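Local coordinates for protein TetR family transcriptional regulator (Chloroflexus aurantiacus, PDB 3NRG) that probably binds DNA at regulatory sites through an N-terminal helix-turn-helix and controls transcription, as in other TetR family regulators, at residues F75-P81 against W93-V97; K114-D118 against V129-G133. All coordinates share one frame; numbering follows the deposited sequence.

Interaction 1 of 2, residues F75-P81 against W93-V97; sequences FLRQTPP and WLLDV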
# COMPACT_ATOMS: atom_id res chain seq x y z
N PHE A 75 7.32 -7.83 -3.78
CA PHE A 75 6.22 -8.11 -4.70
C PHE A 75 6.50 -7.47 -6.06
O PHE A 75 6.26 -8.08 -7.10
CB PHE A 75 4.89 -7.59 -4.12
CG PHE A 75 3.67 -7.93 -4.94
CD1 PHE A 75 3.02 -9.15 -4.76
CD2 PHE A 75 3.14 -7.03 -5.85
CE1 PHE A 75 1.89 -9.47 -5.52
CE2 PHE A 75 2.01 -7.35 -6.61
CZ PHE A 75 1.39 -8.57 -6.44
N LEU A 76 7.04 -6.24 -6.03
CA LEU A 76 7.39 -5.43 -7.20
C LEU A 76 8.51 -6.10 -8.02
O LEU A 76 8.49 -6.04 -9.25
CB LEU A 76 7.84 -4.04 -6.70
CG LEU A 76 7.96 -2.91 -7.71
CD1 LEU A 76 6.65 -2.64 -8.42
CD2 LEU A 76 8.40 -1.65 -7.01
N ARG A 77 9.47 -6.76 -7.34
CA ARG A 77 10.59 -7.43 -8.00
C ARG A 77 10.23 -8.85 -8.49
O ARG A 77 10.87 -9.36 -9.42
CB ARG A 77 11.82 -7.49 -7.06
CG ARG A 77 12.37 -6.10 -6.68
CD ARG A 77 13.65 -6.22 -5.89
NE ARG A 77 13.91 -5.04 -5.06
CZ ARG A 77 14.78 -4.09 -5.36
NH1 ARG A 77 15.48 -4.15 -6.49
NH2 ARG A 77 14.96 -3.06 -4.54
N GLN A 78 9.22 -9.49 -7.87
CA GLN A 78 8.78 -10.84 -8.27
C GLN A 78 7.77 -10.79 -9.44
O GLN A 78 7.54 -11.81 -10.08
CB GLN A 78 8.20 -11.62 -7.07
CG GLN A 78 9.28 -12.21 -6.16
CD GLN A 78 8.70 -12.99 -5.01
OE1 GLN A 78 8.18 -12.43 -4.03
NE2 GLN A 78 8.84 -14.31 -5.06
N THR A 79 7.18 -9.61 -9.70
CA THR A 79 6.21 -9.43 -10.78
C THR A 79 6.94 -9.34 -12.13
O THR A 79 7.93 -8.60 -12.24
CB THR A 79 5.35 -8.16 -10.52
OG1 THR A 79 4.69 -8.30 -9.27
CG2 THR A 79 4.30 -7.92 -11.61
N PRO A 80 6.45 -10.05 -13.19
CA PRO A 80 7.09 -9.93 -14.51
C PRO A 80 7.10 -8.46 -14.98
O PRO A 80 6.08 -7.77 -14.90
CB PRO A 80 6.21 -10.81 -15.42
CG PRO A 80 5.51 -11.74 -14.49
CD PRO A 80 5.29 -10.96 -13.23
N PRO A 81 8.28 -7.94 -15.39
CA PRO A 81 8.35 -6.51 -15.75
C PRO A 81 7.64 -6.18 -17.06
O PRO A 81 7.34 -7.07 -17.85
CB PRO A 81 9.86 -6.25 -15.84
CG PRO A 81 10.45 -7.57 -16.18
CD PRO A 81 9.60 -8.60 -15.50
N TRP A 93 1.09 -0.83 -16.13
CA TRP A 93 1.74 -1.94 -15.44
C TRP A 93 1.92 -1.61 -13.95
O TRP A 93 1.60 -2.44 -13.10
CB TRP A 93 3.11 -2.24 -16.10
CG TRP A 93 3.89 -3.33 -15.42
CD1 TRP A 93 3.85 -4.66 -15.69
CD2 TRP A 93 4.85 -3.16 -14.36
NE1 TRP A 93 4.72 -5.34 -14.86
CE2 TRP A 93 5.34 -4.44 -14.03
CE3 TRP A 93 5.35 -2.04 -13.66
CZ2 TRP A 93 6.29 -4.65 -13.02
CZ3 TRP A 93 6.29 -2.25 -12.66
CH2 TRP A 93 6.75 -3.53 -12.35
N LEU A 94 2.41 -0.39 -13.64
CA LEU A 94 2.65 0.06 -12.26
C LEU A 94 1.33 0.20 -11.47
O LEU A 94 1.30 -0.09 -10.26
CB LEU A 94 3.42 1.39 -12.26
CG LEU A 94 3.97 1.87 -10.91
CD1 LEU A 94 5.09 0.93 -10.39
CD2 LEU A 94 4.47 3.30 -11.01
N LEU A 95 0.25 0.63 -12.14
CA LEU A 95 -1.07 0.75 -11.52
C LEU A 95 -1.62 -0.64 -11.19
O LEU A 95 -2.15 -0.85 -10.10
CB LEU A 95 -2.03 1.51 -12.48
CG LEU A 95 -3.40 1.91 -11.93
CD1 LEU A 95 -3.29 2.65 -10.61
CD2 LEU A 95 -4.15 2.76 -12.94
N ASP A 96 -1.42 -1.61 -12.12
CA ASP A 96 -1.83 -3.00 -11.95
C ASP A 96 -1.09 -3.66 -10.77
O ASP A 96 -1.72 -4.33 -9.96
CB ASP A 96 -1.57 -3.78 -13.25
CG ASP A 96 -2.71 -4.68 -13.66
OD1 ASP A 96 -3.01 -5.65 -12.91
OD2 ASP A 96 -3.25 -4.48 -14.77
N VAL A 97 0.24 -3.45 -10.68
CA VAL A 97 1.07 -3.98 -9.59
C VAL A 97 0.60 -3.47 -8.22
O VAL A 97 0.38 -4.26 -7.30
CB VAL A 97 2.58 -3.69 -9.83
CG1 VAL A 97 3.41 -3.94 -8.57
CG2 VAL A 97 3.12 -4.52 -11.00
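Most of the apolar side of this contact converges on Val97. Val97 CG1 meets Leu76 CD1 at 3.5 Å, the two side chains crossing at nearly a right angle, and lies 4.1 Å from Phe75 CD2. The other branch, Val97 CG2, touches Thr79 CG2 at 3.7 Å while sitting over the centre of one face of the Trp93 ring. This is the tight part: Val97 is buried, wedged between Phe75, Leu76, Thr79 and the indole of its own helix. With CG anti to the backbone N (chi1 177°), the Trp93 indole reaches across to the end of helix 57-78 and the chain that leaves it, its six-membered ring meeting Leu76 CD1 through CH2 and Thr79 CG2 through CZ2.

Thr79, the first residue to leave helical geometry, is fixed by its hydroxyl: Thr79 OG1 donates to Phe75 O at 2.7 Å, leaving its methyl facing Val97 and Trp93. The loose side is the loop 80-81. Both prolines are exposed, with their CB bonds directed away from helix 87-104; Pro80 meets it through its carbonyl and Pro81 through its backbone, Pro81 CA lying 3.9 Å from Trp93 CZ2. Trp93 NE1 donates to Pro80 O at 2.8 Å, with an N-H...O angle of 148°; the nitrogen lies in the carbonyl plane, whereas the oxygen sits 16° out of the indole plane. Leu94 adds a marginal touch on Leu76 and turns mostly to Phe168, Tyr137 and Phe138.

Apolar packing thus joins helix 57-78, which follows the predicted helix-turn-helix, to helix 87-104 of the TetR-like C-terminal domain, and a single indole N-H crosses to the loop. Lacking backbone N-H groups, the extended Pro80-Pro81 segment offers only acceptors, one of which is matched to the Trp93 donor.

Interaction 2 of 2, residues K114-D118 against V129-G133; sequences KALYD and VIRHG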
# COMPACT_ATOMS: atom_id res chain seq x y z
N LYS A 114 -3.63 4.36 5.84
CA LYS A 114 -4.04 5.22 6.96
C LYS A 114 -2.92 6.18 7.38
O LYS A 114 -3.20 7.29 7.82
CB LYS A 114 -4.51 4.37 8.16
CG LYS A 114 -5.94 3.84 8.02
CD LYS A 114 -6.42 3.23 9.34
CE LYS A 114 -7.90 2.92 9.31
NZ LYS A 114 -8.38 2.47 10.63
N ALA A 115 -1.64 5.76 7.20
CA ALA A 115 -0.47 6.58 7.55
C ALA A 115 -0.41 7.90 6.75
O ALA A 115 0.21 8.86 7.19
CB ALA A 115 0.81 5.78 7.33
N LEU A 116 -1.08 7.93 5.57
CA LEU A 116 -1.16 9.12 4.72
C LEU A 116 -2.02 10.24 5.35
O LEU A 116 -1.82 11.41 5.03
CB LEU A 116 -1.75 8.77 3.35
CG LEU A 116 -0.91 7.88 2.44
CD1 LEU A 116 -1.75 7.30 1.34
CD2 LEU A 116 0.28 8.63 1.87
N TYR A 117 -3.00 9.86 6.20
CA TYR A 117 -3.96 10.82 6.76
C TYR A 117 -3.91 10.92 8.28
O TYR A 117 -4.00 12.02 8.83
CB TYR A 117 -5.39 10.47 6.29
CG TYR A 117 -5.50 10.21 4.80
CD1 TYR A 117 -5.53 11.26 3.88
CD2 TYR A 117 -5.56 8.91 4.30
CE1 TYR A 117 -5.60 11.02 2.51
CE2 TYR A 117 -5.63 8.66 2.93
CZ TYR A 117 -5.66 9.72 2.04
OH TYR A 117 -5.73 9.48 0.69
N ASP A 118 -3.80 9.77 8.97
CA ASP A 118 -3.83 9.72 10.44
C ASP A 118 -2.54 10.22 11.10
O ASP A 118 -1.46 10.10 10.53
CB ASP A 118 -4.19 8.30 10.92
CG ASP A 118 -5.58 7.83 10.51
OD1 ASP A 118 -6.33 8.62 9.88
OD2 ASP A 118 -5.93 6.66 10.83
N VAL A 129 8.97 9.16 2.94
CA VAL A 129 8.80 8.11 1.93
C VAL A 129 7.31 7.71 1.78
O VAL A 129 6.83 7.56 0.65
CB VAL A 129 9.71 6.88 2.25
CG1 VAL A 129 9.40 5.70 1.33
CG2 VAL A 129 11.19 7.26 2.16
N ILE A 130 6.59 7.57 2.91
CA ILE A 130 5.17 7.20 2.91
C ILE A 130 4.29 8.26 2.24
O ILE A 130 3.49 7.93 1.36
CB ILE A 130 4.68 6.85 4.36
CG1 ILE A 130 5.39 5.58 4.94
CG2 ILE A 130 3.14 6.75 4.46
CD1 ILE A 130 4.96 4.15 4.30
N ARG A 131 4.45 9.54 2.63
CA ARG A 131 3.59 10.63 2.16
C ARG A 131 4.07 11.40 0.91
O ARG A 131 3.26 12.08 0.28
CB ARG A 131 3.28 11.60 3.32
CG ARG A 131 2.45 10.98 4.43
CD ARG A 131 2.06 11.99 5.48
NE ARG A 131 1.20 11.38 6.51
CZ ARG A 131 0.73 12.04 7.56
NH1 ARG A 131 1.03 13.32 7.75
NH2 ARG A 131 -0.04 11.41 8.45
N HIS A 132 5.38 11.32 0.57
CA HIS A 132 5.92 12.09 -0.57
C HIS A 132 6.75 11.26 -1.58
O HIS A 132 7.19 11.80 -2.60
CB HIS A 132 6.72 13.31 -0.08
CG HIS A 132 5.91 14.27 0.73
ND1 HIS A 132 5.96 14.27 2.12
CD2 HIS A 132 5.01 15.19 0.33
CE1 HIS A 132 5.12 15.21 2.51
NE2 HIS A 132 4.52 15.78 1.47
N GLY A 133 6.94 9.97 -1.29
CA GLY A 133 7.74 9.07 -2.12
C GLY A 133 7.20 8.86 -3.52
O GLY A 133 7.91 9.09 -4.50
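Arg131 reaches from helix 124-147 along the turn 114-118 with its chain extended from CG to NE, presenting the edge of its guanidinium to Ala115 O. The grip is side-on: Arg131 NE donates to Ala115 O at 2.8 Å and Arg131 NH2 to the same atom at 2.9 Å, with the oxygen only 4° from the guanidinium plane. Arg131 NE lies in the carbonyl plane, on a lone pair of Ala115 O, while NH2 comes in tilted 34° from that plane. Leu116 O lies over one face of the Arg131 guanidinium, 3.2 Å above its plane and offset toward the rim, and Asp118 O stands at the edge beside NH2, too poorly angled for a hydrogen bond. Replacing Arg131 with an alanine would probably leave Ala115 O without both of these donors and uncover the flank of Leu116.

Beneath the polar grip, Ile130 CG2 sits against Ala115 CB at 3.8 Å. Leu116 CD2 comes within 4.3 Å of Ile130 CG2, and it lies 4.1 Å from Arg131 CG.

The guanidinium grip on a backbone carbonyl ties the segment after helix 106-114 to helix 124-147. Helix 57-78 packs beside it, through Tyr61 on Ala115 and Ile69 on Ile130. From helix 157-179, Thr169 touches Leu116 and Tyr117, and Glu170 hydrogen-bonds the Tyr117 hydroxyl.

Both segments of interaction 1 precede those of interaction 2 along the chain. Their centres are 21 Å apart, their nearest atoms about 9 Å, and they lie on opposite sides of the chain's centre without touching. Interaction 1 joins the end of helix 57-78 and its following loop to helix 87-104; interaction 2 joins the turn after helix 106-114 to helix 124-147. Helix 57-78 serves both, since residues earlier on it pack on Ala115 and Ile130. Helix 157-179 meets Leu94 as well as Leu116. In this all-helical protein, the long helix following the predicted DNA-binding motif is thus tied at two places to the C-terminal TetR-like domain.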